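Local coordinates for amino acid adenylation domain-containing protein (Bacillus stratosphericus LAMA 585, PDB 6ULY) that probably activates an alpha-keto acid as its acyl adenylate, serving as the first adenylation domain of a depsipeptide-making nonribosomal peptide synthetase, at residues A[247-252]-A[276-281]. Sequence-based numbering, arbitrary orientation.
Sequences DDFIAQ and AMINDY
Ile278 O accepts a 2.9 Å hydrogen bond from Tyr281 N, and the side chain of the same isoleucine, on helix 272-279, meets Phe249 of helix 246-251. The contact joins two helices in the AMP-binding fold of the ANL superfamily; each follows a parallel strand of the large mixed sheet, 240-243 and 267-270, which strand 214-217 separates. Its centrepiece is a Met-aromatic contact. With CG anti to the backbone N (chi1 166°), Phe249 extends its ring toward helix 272-279, where a flat apolar group can serve both Met277 and Ile278. Met277 SD lies 4.0 Å from Phe249 CE2, placed obliquely to the ring, and 5.2 Å from the ring centroid. On the other side of CZ, Ile278 CD1 comes obliquely to Phe249 CE1 at 4.4 Å, and Trp218 stacks with the same ring. Methionine suits this place because its long, unbranched chain reaches across and carries a polarisable sulfur to the ring. Pro253 adds apolar packing against both Met277 and Ile278, while Asp248 O accepts bonds from Gln252 N (3.2 Å) and Arg255 NH1. No hydrogen bond links 247-252 to 276-281. A bend at chi3 (76°) turns Met277 CE toward the backbone of Ile250, 4.0 Å from Ile250 O.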
loop_
_atom_site.group_PDB
_atom_site.type_symbol
_atom_site.label_atom_id
_atom_site.label_comp_id
_atom_site.label_asym_id
_atom_site.label_seq_id
_atom_site.Cartn_x
_atom_site.Cartn_y
_atom_site.Cartn_z
ATOM N N ASP A 247 -25.148 12.391 6.694
ATOM C CA ASP A 247 -26.187 11.499 6.193
ATOM C C ASP A 247 -27.367 12.284 5.638
ATOM O O ASP A 247 -27.932 11.918 4.600
ATOM C CB ASP A 247 -26.648 10.562 7.310
ATOM C CG ASP A 247 -25.494 9.849 7.986
ATOM O OD1 ASP A 247 -24.610 10.539 8.541
ATOM O OD2 ASP A 247 -25.469 8.602 7.965
ATOM N N ASP A 248 -27.748 13.376 6.311
ATOM C CA ASP A 248 -28.918 14.133 5.878
ATOM C C ASP A 248 -28.701 14.774 4.514
ATOM O O ASP A 248 -29.661 14.948 3.755
ATOM C CB ASP A 248 -29.277 15.205 6.910
ATOM C CG ASP A 248 -29.608 14.620 8.272
ATOM O OD1 ASP A 248 -29.382 15.310 9.290
ATOM O OD2 ASP A 248 -30.075 13.464 8.328
ATOM N N PHE A 249 -27.462 15.139 4.180
ATOM C CA PHE A 249 -27.224 15.733 2.869
ATOM C C PHE A 249 -27.298 14.686 1.763
ATOM O O PHE A 249 -28.001 14.879 0.764
ATOM C CB PHE A 249 -25.871 16.441 2.812
ATOM C CG PHE A 249 -25.447 16.765 1.411
ATOM C CD1 PHE A 249 -25.939 17.889 0.768
ATOM C CD2 PHE A 249 -24.598 15.919 0.718
ATOM C CE1 PHE A 249 -25.568 18.176 -0.532
ATOM C CE2 PHE A 249 -24.227 16.198 -0.583
ATOM C CZ PHE A 249 -24.709 17.327 -1.209
ATOM N N ILE A 250 -26.549 13.588 1.897
ATOM C CA ILE A 250 -26.527 12.610 0.811
ATOM C C ILE A 250 -27.905 11.980 0.639
ATOM O O ILE A 250 -28.257 11.532 -0.458
ATOM C CB ILE A 250 -25.436 11.541 1.034
ATOM C CG1 ILE A 250 -25.675 10.759 2.325
ATOM C CG2 ILE A 250 -24.046 12.174 1.044
ATOM C CD1 ILE A 250 -26.317 9.400 2.096
ATOM N N ALA A 251 -28.712 11.950 1.702
ATOM C CA ALA A 251 -30.083 11.466 1.570
ATOM C C ALA A 251 -30.932 12.430 0.747
ATOM O O ALA A 251 -31.702 12.000 -0.119
ATOM C CB ALA A 251 -30.700 11.252 2.952
ATOM N N GLN A 252 -30.805 13.733 0.998
ATOM C CA GLN A 252 -31.560 14.757 0.273
ATOM C C GLN A 252 -30.627 15.924 -0.015
ATOM O O GLN A 252 -30.594 16.915 0.726
ATOM C CB GLN A 252 -32.781 15.220 1.077
ATOM C CG GLN A 252 -33.663 14.097 1.612
ATOM C CD GLN A 252 -34.489 13.426 0.530
ATOM O OE1 GLN A 252 -34.824 14.043 -0.483
ATOM N NE2 GLN A 252 -34.819 12.154 0.739
ATOM N N ALA A 276 -21.980 18.206 -8.075
ATOM C CA ALA A 276 -22.587 17.413 -9.138
ATOM C C ALA A 276 -23.911 16.811 -8.688
ATOM O O ALA A 276 -24.852 16.708 -9.483
ATOM C CB ALA A 276 -21.624 16.318 -9.586
ATOM N N MET A 277 -24.005 16.405 -7.419
ATOM C CA MET A 277 -25.263 15.867 -6.914
ATOM C C MET A 277 -26.372 16.908 -7.002
ATOM O O MET A 277 -27.492 16.597 -7.423
ATOM C CB MET A 277 -25.094 15.386 -5.470
ATOM C CG MET A 277 -24.297 14.104 -5.322
ATOM S SD MET A 277 -24.131 13.561 -3.605
ATOM C CE MET A 277 -25.753 12.873 -3.300
ATOM N N ILE A 278 -26.077 18.152 -6.618
ATOM C CA ILE A 278 -27.072 19.218 -6.714
ATOM C C ILE A 278 -27.479 19.435 -8.166
ATOM O O ILE A 278 -28.662 19.627 -8.474
ATOM C CB ILE A 278 -26.532 20.511 -6.075
ATOM C CG1 ILE A 278 -26.311 20.318 -4.571
ATOM C CG2 ILE A 278 -27.485 21.674 -6.320
ATOM C CD1 ILE A 278 -27.588 20.316 -3.754
ATOM N N ASN A 279 -26.508 19.404 -9.084
ATOM C CA ASN A 279 -26.825 19.588 -10.497
ATOM C C ASN A 279 -27.781 18.516 -11.007
ATOM O O ASN A 279 -28.520 18.754 -11.970
ATOM C CB ASN A 279 -25.544 19.589 -11.331
ATOM C CG ASN A 279 -24.680 20.805 -11.066
ATOM O OD1 ASN A 279 -25.147 21.802 -10.517
ATOM N ND2 ASN A 279 -23.416 20.732 -11.461
ATOM N N ASP A 280 -27.782 17.335 -10.387
ATOM C CA ASP A 280 -28.700 16.281 -10.802
ATOM C C ASP A 280 -30.152 16.613 -10.492
ATOM O O ASP A 280 -31.043 15.883 -10.937
ATOM C CB ASP A 280 -28.336 14.955 -10.128
ATOM C CG ASP A 280 -27.007 14.394 -10.605
ATOM O OD1 ASP A 280 -26.590 14.702 -11.744
ATOM O OD2 ASP A 280 -26.383 13.632 -9.835
ATOM N N TYR A 281 -30.410 17.687 -9.742
ATOM C CA TYR A 281 -31.750 18.067 -9.319
ATOM C C TYR A 281 -32.229 19.343 -10.006
ATOM O O TYR A 281 -32.958 20.135 -9.406
ATOM C CB TYR A 281 -31.797 18.254 -7.802
ATOM C CG TYR A 281 -31.708 16.979 -6.998
ATOM C CD1 TYR A 281 -32.852 16.371 -6.492
ATOM C CD2 TYR A 281 -30.480 16.392 -6.726
ATOM C CE1 TYR A 281 -32.775 15.205 -5.748
ATOM C CE2 TYR A 281 -30.392 15.230 -5.984
ATOM C CZ TYR A 281 -31.541 14.639 -5.499
ATOM O OH TYR A 281 -31.455 13.481 -4.760
#